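Local coordinates for putative Chlorite dismutase TA0507 (Thermoplasma acidophilum, PDB 3DTZ), which probably binds heme and acts as an oxidoreductase of the chlorite dismutase family, although its own activity has not been established, at residues I24-L29 with S112-D117; Y64-I69 with W82-N87; F140-M145 with V195-I200; D130-P135 with R180-Y185. All blocks are in the same frame, centred on the assembly; numbering follows the deposited sequence.

Interaction 1: I24-L29 with S112-D117; sequences IYTSVL and SISIYD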
loop_
_atom_site.group_PDB
_atom_site.type_symbol
_atom_site.label_atom_id
_atom_site.label_comp_id
_atom_site.label_asym_id
_atom_site.label_seq_id
_atom_site.Cartn_x
_atom_site.Cartn_y
_atom_site.Cartn_z
ATOM N N ILE D 24 -3.147 30.259 12.371
ATOM C CA ILE D 24 -2.061 30.171 11.397
ATOM C C ILE D 24 -2.081 28.761 10.799
ATOM O O ILE D 24 -2.022 27.781 11.546
ATOM C CB ILE D 24 -0.676 30.452 12.019
ATOM C CG1 ILE D 24 -0.650 31.798 12.784
ATOM C CG2 ILE D 24 0.418 30.419 10.896
ATOM C CD1 ILE D 24 0.628 32.050 13.582
ATOM N N TYR D 25 -2.158 28.669 9.461
ATOM C CA TYR D 25 -2.148 27.377 8.741
ATOM C C TYR D 25 -0.733 27.048 8.314
ATOM O O TYR D 25 0.091 27.939 8.125
ATOM C CB TYR D 25 -2.995 27.452 7.466
ATOM C CG TYR D 25 -4.461 27.688 7.737
ATOM C CD1 TYR D 25 -5.331 26.612 7.911
ATOM C CD2 TYR D 25 -4.982 28.993 7.802
ATOM C CE1 TYR D 25 -6.703 26.826 8.165
ATOM C CE2 TYR D 25 -6.326 29.224 8.062
ATOM C CZ TYR D 25 -7.184 28.138 8.239
ATOM O OH TYR D 25 -8.516 28.353 8.480
ATOM N N THR D 26 -0.432 25.770 8.184
ATOM C CA THR D 26 0.872 25.375 7.648
ATOM C C THR D 26 0.739 24.136 6.764
ATOM O O THR D 26 -0.183 23.323 6.939
ATOM C CB THR D 26 1.917 25.171 8.756
ATOM O OG1 THR D 26 3.210 24.979 8.163
ATOM C CG2 THR D 26 1.539 23.967 9.679
ATOM N N SER D 27 1.677 24.006 5.820
ATOM C CA SER D 27 1.726 22.809 4.985
ATOM C C SER D 27 3.148 22.322 4.868
ATOM O O SER D 27 4.084 23.125 4.841
ATOM C CB SER D 27 1.175 23.099 3.588
ATOM O OG SER D 27 -0.245 23.093 3.594
ATOM N N VAL D 28 3.283 21.001 4.796
ATOM C CA VAL D 28 4.565 20.397 4.469
ATOM C C VAL D 28 4.288 19.568 3.199
ATOM O O VAL D 28 3.350 18.776 3.184
ATOM C CB VAL D 28 5.063 19.485 5.605
ATOM C CG1 VAL D 28 6.378 18.821 5.198
ATOM C CG2 VAL D 28 5.247 20.327 6.942
ATOM N N LEU D 29 5.105 19.769 2.171
ATOM C CA LEU D 29 4.992 19.032 0.894
ATOM C C LEU D 29 6.333 18.376 0.605
ATOM O O LEU D 29 7.374 18.988 0.838
ATOM C CB LEU D 29 4.668 19.984 -0.281
ATOM C CG LEU D 29 3.595 21.074 -0.099
ATOM C CD1 LEU D 29 3.459 21.875 -1.405
ATOM C CD2 LEU D 29 2.250 20.433 0.327
ATOM N N SER D 112 0.582 17.789 3.732
ATOM C CA SER D 112 -0.284 17.938 4.907
ATOM C C SER D 112 -0.752 19.379 4.932
ATOM O O SER D 112 -0.107 20.237 4.375
ATOM C CB SER D 112 0.466 17.603 6.210
ATOM O OG SER D 112 1.533 18.501 6.436
ATOM N N ILE D 113 -1.902 19.618 5.546
ATOM C CA ILE D 113 -2.388 20.975 5.821
ATOM C C ILE D 113 -2.949 20.914 7.236
ATOM O O ILE D 113 -3.720 20.011 7.595
ATOM C CB ILE D 113 -3.456 21.455 4.788
ATOM C CG1 ILE D 113 -4.069 22.805 5.188
ATOM C CG2 ILE D 113 -4.628 20.437 4.652
ATOM C CD1 ILE D 113 -3.221 23.987 4.905
ATOM N N SER D 114 -2.516 21.842 8.071
ATOM C CA SER D 114 -2.854 21.766 9.484
ATOM C C SER D 114 -2.777 23.178 10.081
ATOM O O SER D 114 -2.377 24.138 9.389
ATOM C CB SER D 114 -1.904 20.823 10.207
ATOM O OG SER D 114 -0.566 21.249 10.070
ATOM N N ILE D 115 -3.139 23.290 11.357
ATOM C CA ILE D 115 -3.267 24.602 12.010
ATOM C C ILE D 115 -2.410 24.598 13.255
ATOM O O ILE D 115 -2.551 23.706 14.070
ATOM C CB ILE D 115 -4.746 24.838 12.424
ATOM C CG1 ILE D 115 -5.635 24.910 11.187
ATOM C CG2 ILE D 115 -4.909 26.139 13.209
ATOM C CD1 ILE D 115 -6.842 24.004 11.342
ATOM N N TYR D 116 -1.550 25.596 13.442
ATOM C CA TYR D 116 -0.700 25.619 14.642
ATOM C C TYR D 116 -1.533 25.724 15.943
ATOM O O TYR D 116 -2.458 26.531 16.027
ATOM C CB TYR D 116 0.253 26.830 14.602
ATOM C CG TYR D 116 1.372 26.700 13.601
ATOM C CD1 TYR D 116 2.513 25.938 13.882
ATOM C CD2 TYR D 116 1.280 27.344 12.360
ATOM C CE1 TYR D 116 3.558 25.823 12.911
ATOM C CE2 TYR D 116 2.296 27.259 11.396
ATOM C CZ TYR D 116 3.433 26.509 11.681
ATOM O OH TYR D 116 4.414 26.424 10.727
ATOM N N ASP D 117 -1.175 24.914 16.945
ATOM C CA ASP D 117 -1.668 25.103 18.290
ATOM C C ASP D 117 -0.702 26.093 18.968
ATOM O O ASP D 117 0.438 25.744 19.287
ATOM C CB ASP D 117 -1.697 23.763 19.033
ATOM C CG ASP D 117 -2.125 23.905 20.491
ATOM O OD1 ASP D 117 -2.457 25.032 20.937
ATOM O OD2 ASP D 117 -2.125 22.861 21.194
HETATM O O HOH W 1 -2.942 28.996 14.991
HETATM O O HOH W 2 0.688 20.677 7.783
#

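Interaction 2: Y64-I69 with W82-N87; sequences YINFHI and WYSSRN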
loop_
_atom_site.group_PDB
_atom_site.type_symbol
_atom_site.label_atom_id
_atom_site.label_comp_id
_atom_site.label_asym_id
_atom_site.label_seq_id
_atom_site.Cartn_x
_atom_site.Cartn_y
_atom_site.Cartn_z
ATOM N N TYR D 64 2.699 35.191 3.444
ATOM C CA TYR D 64 3.447 33.986 3.837
ATOM C C TYR D 64 4.378 34.315 4.987
ATOM O O TYR D 64 5.319 35.095 4.834
ATOM C CB TYR D 64 4.205 33.344 2.674
ATOM C CG TYR D 64 3.253 32.866 1.594
ATOM C CD1 TYR D 64 2.350 31.814 1.845
ATOM C CD2 TYR D 64 3.244 33.463 0.342
ATOM C CE1 TYR D 64 1.468 31.377 0.853
ATOM C CE2 TYR D 64 2.371 33.056 -0.641
ATOM C CZ TYR D 64 1.484 32.019 -0.390
ATOM O OH TYR D 64 0.607 31.645 -1.378
ATOM N N ILE D 65 4.100 33.693 6.128
ATOM C CA ILE D 65 4.864 33.911 7.355
ATOM C C ILE D 65 6.279 33.297 7.260
ATOM O O ILE D 65 7.281 33.944 7.641
ATOM C CB ILE D 65 4.070 33.406 8.580
ATOM C CG1 ILE D 65 2.767 34.242 8.698
ATOM C CG2 ILE D 65 4.961 33.445 9.871
ATOM C CD1 ILE D 65 1.725 33.735 9.731
ATOM N N ASN D 66 6.358 32.080 6.709
ATOM C CA ASN D 66 7.643 31.452 6.428
ATOM C C ASN D 66 7.551 30.579 5.181
ATOM O O ASN D 66 6.442 30.204 4.730
ATOM C CB ASN D 66 8.215 30.680 7.663
ATOM C CG ASN D 66 7.463 29.394 7.975
ATOM O OD1 ASN D 66 6.275 29.256 7.681
ATOM N ND2 ASN D 66 8.168 28.432 8.561
ATOM N N PHE D 67 8.732 30.323 4.611
ATOM C CA PHE D 67 8.865 29.354 3.514
ATOM C C PHE D 67 10.306 28.875 3.545
ATOM O O PHE D 67 11.250 29.677 3.437
ATOM C CB PHE D 67 8.584 29.993 2.148
ATOM C CG PHE D 67 8.979 29.109 1.008
ATOM C CD1 PHE D 67 8.253 27.942 0.761
ATOM C CD2 PHE D 67 10.113 29.381 0.255
ATOM C CE1 PHE D 67 8.617 27.063 -0.285
ATOM C CE2 PHE D 67 10.495 28.517 -0.799
ATOM C CZ PHE D 67 9.751 27.376 -1.061
ATOM N N HIS D 68 10.483 27.575 3.730
ATOM C CA HIS D 68 11.830 26.992 3.762
ATOM C C HIS D 68 11.865 25.731 2.887
ATOM O O HIS D 68 10.879 25.009 2.814
ATOM C CB HIS D 68 12.244 26.650 5.197
ATOM C CG HIS D 68 12.179 27.822 6.136
ATOM N ND1 HIS D 68 12.912 28.971 5.934
ATOM C CD2 HIS D 68 11.492 28.012 7.290
ATOM C CE1 HIS D 68 12.644 29.840 6.899
ATOM N NE2 HIS D 68 11.780 29.283 7.729
ATOM N N ILE D 69 13.021 25.473 2.290
ATOM C CA ILE D 69 13.222 24.286 1.451
ATOM C C ILE D 69 14.243 23.386 2.177
ATOM O O ILE D 69 15.185 23.913 2.773
ATOM C CB ILE D 69 13.754 24.676 0.034
ATOM C CG1 ILE D 69 12.837 25.735 -0.599
ATOM C CG2 ILE D 69 13.777 23.409 -0.848
ATOM C CD1 ILE D 69 13.384 26.378 -1.866
ATOM N N TRP D 82 8.218 23.700 3.361
ATOM C CA TRP D 82 7.409 24.031 4.531
ATOM C C TRP D 82 7.016 25.517 4.434
ATOM O O TRP D 82 7.869 26.356 4.237
ATOM C CB TRP D 82 8.221 23.782 5.799
ATOM C CG TRP D 82 7.588 24.230 7.084
ATOM C CD1 TRP D 82 6.238 24.209 7.411
ATOM C CD2 TRP D 82 8.276 24.749 8.230
ATOM N NE1 TRP D 82 6.061 24.706 8.696
ATOM C CE2 TRP D 82 7.291 25.027 9.224
ATOM C CE3 TRP D 82 9.640 24.993 8.526
ATOM C CZ2 TRP D 82 7.625 25.531 10.504
ATOM C CZ3 TRP D 82 9.978 25.502 9.800
ATOM C CH2 TRP D 82 8.962 25.796 10.768
ATOM N N TYR D 83 5.730 25.834 4.568
ATOM C CA TYR D 83 5.323 27.262 4.569
ATOM C C TYR D 83 4.078 27.447 5.425
ATOM O O TYR D 83 3.333 26.468 5.656
ATOM C CB TYR D 83 5.051 27.778 3.142
ATOM C CG TYR D 83 4.106 26.929 2.343
ATOM C CD1 TYR D 83 2.724 27.136 2.395
ATOM C CD2 TYR D 83 4.593 25.857 1.580
ATOM C CE1 TYR D 83 1.850 26.304 1.644
ATOM C CE2 TYR D 83 3.753 25.049 0.853
ATOM C CZ TYR D 83 2.394 25.274 0.885
ATOM O OH TYR D 83 1.593 24.421 0.165
ATOM N N SER D 84 3.833 28.695 5.829
ATOM C CA SER D 84 2.749 29.025 6.769
ATOM C C SER D 84 2.092 30.357 6.401
ATOM O O SER D 84 2.756 31.235 5.875
ATOM C CB SER D 84 3.278 29.094 8.207
ATOM O OG SER D 84 4.196 28.040 8.487
ATOM N N SER D 85 0.803 30.501 6.714
ATOM C CA SER D 85 0.046 31.738 6.454
ATOM C C SER D 85 -1.254 31.710 7.250
ATOM O O SER D 85 -1.800 30.649 7.475
ATOM C CB SER D 85 -0.354 31.840 4.973
ATOM O OG SER D 85 -1.081 33.063 4.715
ATOM N N ARG D 86 -1.746 32.881 7.657
ATOM C CA ARG D 86 -3.079 32.969 8.247
ATOM C C ARG D 86 -4.163 32.882 7.184
ATOM O O ARG D 86 -5.329 32.677 7.516
ATOM C CB ARG D 86 -3.242 34.258 9.071
ATOM C CG ARG D 86 -2.428 34.241 10.352
ATOM C CD ARG D 86 -2.784 35.377 11.302
ATOM N NE ARG D 86 -2.109 35.159 12.581
ATOM C CZ ARG D 86 -0.896 35.608 12.898
ATOM N NH1 ARG D 86 -0.192 36.352 12.043
ATOM N NH2 ARG D 86 -0.384 35.325 14.100
ATOM N N ASN D 87 -3.771 33.007 5.914
ATOM C CA ASN D 87 -4.739 33.087 4.795
ATOM C C ASN D 87 -4.899 31.733 4.094
ATOM O O ASN D 87 -3.992 31.299 3.378
ATOM C CB ASN D 87 -4.321 34.161 3.775
ATOM C CG ASN D 87 -5.425 34.472 2.752
ATOM O OD1 ASN D 87 -6.266 33.629 2.448
ATOM N ND2 ASN D 87 -5.427 35.700 2.243
#

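Interaction 3: F140-M145 with V195-I200; sequences FVAYPM and VVLYEI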
loop_
_atom_site.group_PDB
_atom_site.type_symbol
_atom_site.label_atom_id
_atom_site.label_comp_id
_atom_site.label_asym_id
_atom_site.label_seq_id
_atom_site.Cartn_x
_atom_site.Cartn_y
_atom_site.Cartn_z
ATOM N N PHE D 140 15.123 19.766 9.983
ATOM C CA PHE D 140 13.669 19.864 10.116
ATOM C C PHE D 140 13.139 18.437 10.210
ATOM O O PHE D 140 13.588 17.554 9.455
ATOM C CB PHE D 140 13.130 20.519 8.851
ATOM C CG PHE D 140 11.635 20.723 8.819
ATOM C CD1 PHE D 140 10.994 21.563 9.733
ATOM C CD2 PHE D 140 10.882 20.115 7.845
ATOM C CE1 PHE D 140 9.597 21.768 9.694
ATOM C CE2 PHE D 140 9.494 20.343 7.782
ATOM C CZ PHE D 140 8.864 21.171 8.698
ATOM N N VAL D 141 12.188 18.221 11.113
ATOM C CA VAL D 141 11.527 16.918 11.234
ATOM C C VAL D 141 10.045 17.205 11.186
ATOM O O VAL D 141 9.576 18.096 11.874
ATOM C CB VAL D 141 11.841 16.219 12.578
ATOM C CG1 VAL D 141 10.967 14.963 12.802
ATOM C CG2 VAL D 141 13.337 15.879 12.670
ATOM N N ALA D 142 9.311 16.433 10.390
ATOM C CA ALA D 142 7.864 16.567 10.353
ATOM C C ALA D 142 7.261 15.170 10.339
ATOM O O ALA D 142 7.753 14.283 9.638
ATOM C CB ALA D 142 7.426 17.325 9.102
ATOM N N TYR D 143 6.206 14.961 11.101
ATOM C CA TYR D 143 5.428 13.753 10.841
ATOM C C TYR D 143 3.991 13.882 11.295
ATOM O O TYR D 143 3.714 14.623 12.258
ATOM C CB TYR D 143 6.074 12.528 11.488
ATOM C CG TYR D 143 6.428 12.715 12.926
ATOM C CD1 TYR D 143 7.650 13.289 13.271
ATOM C CD2 TYR D 143 5.572 12.282 13.951
ATOM C CE1 TYR D 143 8.015 13.456 14.578
ATOM C CE2 TYR D 143 5.938 12.461 15.299
ATOM C CZ TYR D 143 7.173 13.049 15.580
ATOM O OH TYR D 143 7.608 13.260 16.874
ATOM N N PRO D 144 3.096 13.117 10.638
ATOM C CA PRO D 144 1.739 13.005 11.144
ATOM C C PRO D 144 1.711 12.184 12.417
ATOM O O PRO D 144 2.591 11.344 12.633
ATOM C CB PRO D 144 0.971 12.274 10.029
ATOM C CG PRO D 144 1.928 11.876 8.993
ATOM C CD PRO D 144 3.331 12.284 9.440
HETATM N N MSE D 145 0.702 12.419 13.251
HETATM C CA MSE D 145 0.520 11.647 14.472
HETATM C C MSE D 145 -0.982 11.658 14.820
HETATM O O MSE D 145 -1.702 12.629 14.529
HETATM C CB MSE D 145 1.365 12.234 15.613
HETATM C CG MSE D 145 1.290 11.405 16.855
HETATM SE SE MSE D 145 -0.062 12.102 18.084
HETATM C CE MSE D 145 1.063 13.525 18.697
ATOM N N VAL D 195 -0.026 17.208 12.957
ATOM C CA VAL D 195 1.258 17.151 12.266
ATOM C C VAL D 195 2.253 17.859 13.197
ATOM O O VAL D 195 2.045 19.030 13.574
ATOM C CB VAL D 195 1.226 17.777 10.870
ATOM C CG1 VAL D 195 2.613 17.594 10.183
ATOM C CG2 VAL D 195 0.106 17.156 9.994
ATOM N N VAL D 196 3.265 17.130 13.663
ATOM C CA VAL D 196 4.189 17.751 14.613
ATOM C C VAL D 196 5.459 18.118 13.852
ATOM O O VAL D 196 5.962 17.309 13.049
ATOM C CB VAL D 196 4.487 16.864 15.831
ATOM C CG1 VAL D 196 5.049 17.702 16.903
ATOM C CG2 VAL D 196 3.170 16.264 16.395
ATOM N N LEU D 197 5.898 19.360 14.025
ATOM C CA LEU D 197 7.054 19.899 13.289
ATOM C C LEU D 197 8.148 20.318 14.276
ATOM O O LEU D 197 7.853 20.921 15.318
ATOM C CB LEU D 197 6.627 21.130 12.474
ATOM C CG LEU D 197 5.374 20.965 11.613
ATOM C CD1 LEU D 197 4.991 22.268 10.947
ATOM C CD2 LEU D 197 5.536 19.827 10.599
ATOM N N TYR D 198 9.407 20.073 13.909
ATOM C CA TYR D 198 10.545 20.464 14.751
ATOM C C TYR D 198 11.640 21.054 13.891
ATOM O O TYR D 198 11.957 20.494 12.851
ATOM C CB TYR D 198 11.142 19.275 15.468
ATOM C CG TYR D 198 10.103 18.554 16.267
ATOM C CD1 TYR D 198 9.794 18.989 17.560
ATOM C CD2 TYR D 198 9.369 17.514 15.702
ATOM C CE1 TYR D 198 8.814 18.355 18.299
ATOM C CE2 TYR D 198 8.366 16.862 16.440
ATOM C CZ TYR D 198 8.109 17.299 17.733
ATOM O OH TYR D 198 7.116 16.709 18.481
ATOM N N GLU D 199 12.198 22.167 14.344
ATOM C CA GLU D 199 13.471 22.643 13.825
ATOM C C GLU D 199 14.522 22.195 14.841
ATOM O O GLU D 199 14.396 22.450 16.048
ATOM C CB GLU D 199 13.505 24.162 13.708
ATOM C CG GLU D 199 12.519 24.723 12.707
ATOM C CD GLU D 199 12.700 26.212 12.589
ATOM O OE1 GLU D 199 13.815 26.629 12.190
ATOM O OE2 GLU D 199 11.745 26.956 12.905
ATOM N N ILE D 200 15.547 21.506 14.361
ATOM C CA ILE D 200 16.514 20.913 15.283
ATOM C C ILE D 200 17.949 21.198 14.834
ATOM O O ILE D 200 18.200 21.298 13.637
ATOM C CB ILE D 200 16.313 19.374 15.427
ATOM C CG1 ILE D 200 16.620 18.657 14.126
ATOM C CG2 ILE D 200 14.888 19.055 15.927
ATOM C CD1 ILE D 200 16.563 17.105 14.215
#

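Interaction 4: D130-P135 with R180-Y185; sequences DSLRLP and RSYTTY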
loop_
_atom_site.group_PDB
_atom_site.type_symbol
_atom_site.label_atom_id
_atom_site.label_comp_id
_atom_site.label_asym_id
_atom_site.label_seq_id
_atom_site.Cartn_x
_atom_site.Cartn_y
_atom_site.Cartn_z
ATOM N N ASP D 130 6.546 34.692 15.924
ATOM C CA ASP D 130 7.918 35.194 16.098
ATOM C C ASP D 130 8.918 34.069 15.871
ATOM O O ASP D 130 9.958 34.270 15.233
ATOM C CB ASP D 130 8.130 35.785 17.501
ATOM C CG ASP D 130 7.549 37.188 17.676
ATOM O OD1 ASP D 130 7.144 37.835 16.678
ATOM O OD2 ASP D 130 7.515 37.667 18.851
ATOM N N SER D 131 8.611 32.876 16.391
ATOM C CA SER D 131 9.470 31.705 16.204
ATOM C C SER D 131 9.558 31.340 14.717
ATOM O O SER D 131 10.640 31.025 14.197
ATOM C CB SER D 131 8.898 30.525 17.013
ATOM O OG SER D 131 9.840 29.497 17.146
ATOM N N LEU D 132 8.407 31.374 14.039
ATOM C CA LEU D 132 8.354 31.083 12.594
ATOM C C LEU D 132 9.184 32.107 11.771
ATOM O O LEU D 132 9.712 31.771 10.703
ATOM C CB LEU D 132 6.924 31.049 12.102
ATOM C CG LEU D 132 5.983 29.975 12.588
ATOM C CD1 LEU D 132 4.630 30.118 11.909
ATOM C CD2 LEU D 132 6.625 28.605 12.289
ATOM N N ARG D 133 9.334 33.319 12.283
ATOM C CA ARG D 133 10.113 34.341 11.582
ATOM C C ARG D 133 11.616 34.326 11.870
ATOM O O ARG D 133 12.390 35.110 11.271
ATOM C CB ARG D 133 9.503 35.735 11.831
ATOM C CG ARG D 133 8.090 35.842 11.220
ATOM C CD ARG D 133 7.522 37.232 11.369
ATOM N NE ARG D 133 6.144 37.302 10.859
ATOM C CZ ARG D 133 5.828 37.532 9.587
ATOM N NH1 ARG D 133 6.779 37.709 8.689
ATOM N NH2 ARG D 133 4.558 37.615 9.221
ATOM N N LEU D 134 12.050 33.484 12.805
ATOM C CA LEU D 134 13.492 33.357 13.087
ATOM C C LEU D 134 14.201 32.624 11.939
ATOM O O LEU D 134 13.595 31.791 11.273
ATOM C CB LEU D 134 13.715 32.595 14.394
ATOM C CG LEU D 134 13.177 33.195 15.697
ATOM C CD1 LEU D 134 13.270 32.176 16.828
ATOM C CD2 LEU D 134 13.912 34.480 16.087
ATOM N N PRO D 135 15.487 32.919 11.713
ATOM C CA PRO D 135 16.186 32.142 10.686
ATOM C C PRO D 135 16.161 30.662 11.059
ATOM O O PRO D 135 16.375 30.333 12.233
ATOM C CB PRO D 135 17.622 32.687 10.742
ATOM C CG PRO D 135 17.488 34.045 11.337
ATOM C CD PRO D 135 16.358 33.932 12.334
ATOM N N ARG D 180 13.147 23.785 18.331
ATOM C CA ARG D 180 11.901 24.546 18.250
ATOM C C ARG D 180 10.818 23.580 17.874
ATOM O O ARG D 180 10.902 22.952 16.826
ATOM C CB ARG D 180 11.958 25.671 17.218
ATOM C CG ARG D 180 13.194 26.494 17.434
ATOM C CD ARG D 180 13.003 27.910 17.048
ATOM N NE ARG D 180 13.390 28.168 15.678
ATOM C CZ ARG D 180 14.530 28.761 15.310
ATOM N NH1 ARG D 180 15.431 29.138 16.193
ATOM N NH2 ARG D 180 14.758 28.961 14.037
ATOM N N SER D 181 9.795 23.516 18.725
ATOM C CA SER D 181 8.717 22.539 18.577
ATOM C C SER D 181 7.398 23.201 18.207
ATOM O O SER D 181 7.022 24.220 18.799
ATOM C CB SER D 181 8.548 21.779 19.891
ATOM O OG SER D 181 7.486 20.854 19.811
ATOM N N TYR D 182 6.682 22.598 17.246
ATOM C CA TYR D 182 5.373 23.083 16.847
ATOM C C TYR D 182 4.385 21.918 16.726
ATOM O O TYR D 182 4.622 20.969 15.953
ATOM C CB TYR D 182 5.447 23.798 15.496
ATOM C CG TYR D 182 6.527 24.837 15.359
ATOM C CD1 TYR D 182 6.308 26.161 15.753
ATOM C CD2 TYR D 182 7.751 24.513 14.791
ATOM C CE1 TYR D 182 7.305 27.132 15.600
ATOM C CE2 TYR D 182 8.749 25.481 14.637
ATOM C CZ TYR D 182 8.512 26.778 15.047
ATOM O OH TYR D 182 9.513 27.702 14.896
ATOM N N THR D 183 3.299 22.006 17.480
ATOM C CA THR D 183 2.192 21.073 17.366
ATOM C C THR D 183 1.123 21.721 16.499
ATOM O O THR D 183 0.751 22.895 16.705
ATOM C CB THR D 183 1.588 20.726 18.751
ATOM O OG1 THR D 183 2.578 20.041 19.536
ATOM C CG2 THR D 183 0.395 19.816 18.580
ATOM N N THR D 184 0.631 20.963 15.531
ATOM C CA THR D 184 -0.378 21.493 14.633
ATOM C C THR D 184 -1.505 20.464 14.581
ATOM O O THR D 184 -1.254 19.248 14.760
ATOM C CB THR D 184 0.168 21.779 13.196
ATOM O OG1 THR D 184 0.309 20.548 12.454
ATOM C CG2 THR D 184 1.501 22.571 13.227
ATOM N N TYR D 185 -2.717 20.948 14.348
ATOM C CA TYR D 185 -3.877 20.059 14.340
ATOM C C TYR D 185 -4.566 20.003 12.994
ATOM O O TYR D 185 -4.612 20.987 12.254
ATOM C CB TYR D 185 -4.854 20.359 15.463
ATOM C CG TYR D 185 -5.464 21.733 15.492
ATOM C CD1 TYR D 185 -4.817 22.805 16.153
ATOM C CD2 TYR D 185 -6.715 21.976 14.911
ATOM C CE1 TYR D 185 -5.400 24.091 16.198
ATOM C CE2 TYR D 185 -7.306 23.267 14.957
ATOM C CZ TYR D 185 -6.654 24.304 15.605
ATOM O OH TYR D 185 -7.256 25.564 15.639
HETATM O O HOH W 3 11.906 29.506 12.178
#

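Interaction 1: I24-L29 with S112-D117
The carbonyl oxygen of Thr26 takes three contacts: Ser114 N donates to Thr26 O at 3.0 Å, nearly along the C=O axis; water 2 donates to it as well; and Ile113 CA comes up with a CA-H...O contact. The same water lies 2.7 Å from both Ser112 OG and Ser114 OG, bridging the two strands; Ser114 OG is also hydrogen-bonded to Thr184 OG1. The return bond of the antiparallel hydrogen-bonded pair, Thr26 N to Ser114 O, is 2.8 Å long, and Tyr116 N donates to Ile24 O at 2.9 Å. Water 1 joins Ile24 N to Tyr116 O.

Tyr116 lies across Thr26 at about a right angle. With Thr26 OG1 anti to the backbone N (chi1 -172°), CG2 stands over one face of the ring, 4.0 Å from its centroid, while Ile24 CG2 touches Tyr116 CD2 at 3.5 Å. On the other face of the sheet Tyr25 and Ile115 lie side by side, CD1 to CG1, and Tyr25 OH is hydrogen-bonded to Ala204 N of a neighbouring subunit. Thr26 OG1 is held by Tyr83 O and Tyr116 OH by Ser84. Polar groups buried at this strand pairing thus find partners in serines, water and the adjoining strand.

Interaction 2: Y64-I69 with W82-N87
Backbone bonds join His68 and Trp82 in both directions, His68 N to Trp82 O at 2.9 Å and Trp82 N to His68 O at 3.0 Å, as an antiparallel hydrogen-bonded pair of the hairpin 64-72/79-85. Toward the other end Ile65 N donates to Ser84 O at 2.8 Å, and Ser84 N to Asn66 O at a longer 3.2 Å.

Among polar side chains, Ser84 OG donates to Asn66 OD1; at 2.5 Å the bond is modelled so short that its exact length is doubtful. Ser84 OG is also hydrogen-bonded to Thr26 OG1 of the adjoining strand 25-33. Ser85 OG accepts from Asn87 N in an ST turn and is also hydrogen-bonded to Gly63 O.

The aromatic contacts begin at the same amide. Asn66 ND2 stands 3.3 Å above the Trp82 ring plane, the amide turned 88° to the ring; chi1 of 72°, with CG between backbone N and carbonyl carbon, carries it there. His68 runs alongside Trp82 and presents its edge, CD2 to CE3 at 3.8 Å. On the other face of the sheet, Tyr83 CB meets the edge of the Phe67 ring, which itself stacks on Phe58. The Asn66 amide thus has its nitrogen against an indole face and its oxygen near a hydroxyl, which probably limits its rotation.

Interaction 3: F140-M145 with V195-I200
Leu197 CD2 presses on Ala142 CB at 3.5 Å, tighter than usual for two carbons, and the same methyl lies 4.1 Å from CZ of Phe140. Phe140 and Leu197 run side by side, the ring reaching the leucine because its CG is anti to the backbone N (chi1 -179°). On the opposite face of the sheet, Tyr143 and Tyr198 slant across each other with Tyr143 CE1 and Tyr198 CE2 3.9 Å apart. Beside them Val141 CG2 meets Ile200 CD1 at 3.8 Å, and the bent chain of selenomethionine Met145 brings CE near Val196 CG2.

Between these two layers of side chains the backbones pair as antiparallel strands. Val141 and Tyr198 exchange hydrogen bonds (Val141 N to Tyr198 O, 2.9 Å; Tyr198 N to Val141 O, 2.8 Å), and so do Tyr143 and Val196. Strand 139-147 also pairs with strand 229-234, and strand 194-200 with strand 180-185, which places the contact inside the curled antiparallel sheet, consistent with the ferredoxin-like alpha-beta architecture of the chlorite dismutase family.

Farther out, the Phe140 ring stacks with both Tyr70 and Trp82. Leu197 packs on Thr26 and Val28 of strand 25-33, Tyr198 meets Trp206 obliquely, and Val141 touches Gly188 of a neighbouring subunit.

Interaction 4: D130-P135 with R180-Y185
Arg180 reaches from the strand to the end of helix 128-132 and the loop after it, where NH2 donates to Pro135 O at 2.8 Å. The oxygen lies at the guanidinium edge, close to its plane, but the nitrogen stands 42° out of the carbonyl plane and so not on a lone pair. The side chain gets there by bending twice: chi2 is -149°, short of fully extended, and chi3 is -92°, turning the guanidinium toward the loop. Leu134 crosses it obliquely and sets CD1 over one face, 3.7 Å above the plane, while Ser131 OG comes within 3.5 Å of Arg180 CD.

Tyr182, two residues along the same side of the strand, has CG anti to the carbonyl carbon, with the ring directed at the helix. Its hydroxyl makes a hydrogen bond to Ser131 OG, 2.9 Å from Tyr182 OH, in which either oxygen may donate; the serine has two conformers, and the bond is established only for the one described here. Leu132 slants past the ring and touches Tyr182 CE1 through CD2 at 3.7 Å. Water 3 lies 2.8 Å from Ser131 O, probably donating to it, with only a weak bond from Arg180 NH2.

Both polar ends have a second partner in Glu199: OE1 makes a salt bridge with Arg180 NH2, and OE2 a hydrogen bond with Tyr182 OH. The carboxylate thus holds the arginine and tyrosine together, and they in turn join the strand to the helix end through a carbonyl and, in this conformer, a serine hydroxyl.

How the interactions relate
All four contacts reach one antiparallel sheet. Interaction 2 is nested in the chain loop closed by interaction 1; their centres are about 9 Å apart, and Tyr25 N is hydrogen-bonded to Ser85 O at 2.8 Å. Interaction 1 continues into interaction 4 through Ser114 OG and Thr184 OG1, 2.6 Å apart, and interaction 4 into interaction 3 through the hydrogen bond of Tyr182 N with Leu197 O at 2.8 Å. The centres of interactions 2 and 3 are farthest apart, about 15 Å, yet Trp82 reaches Phe140 and Leu197. Leu132 of interaction 4 packs against Trp82, Ile65 and Asn66 of interaction 2, covering that region from the helix.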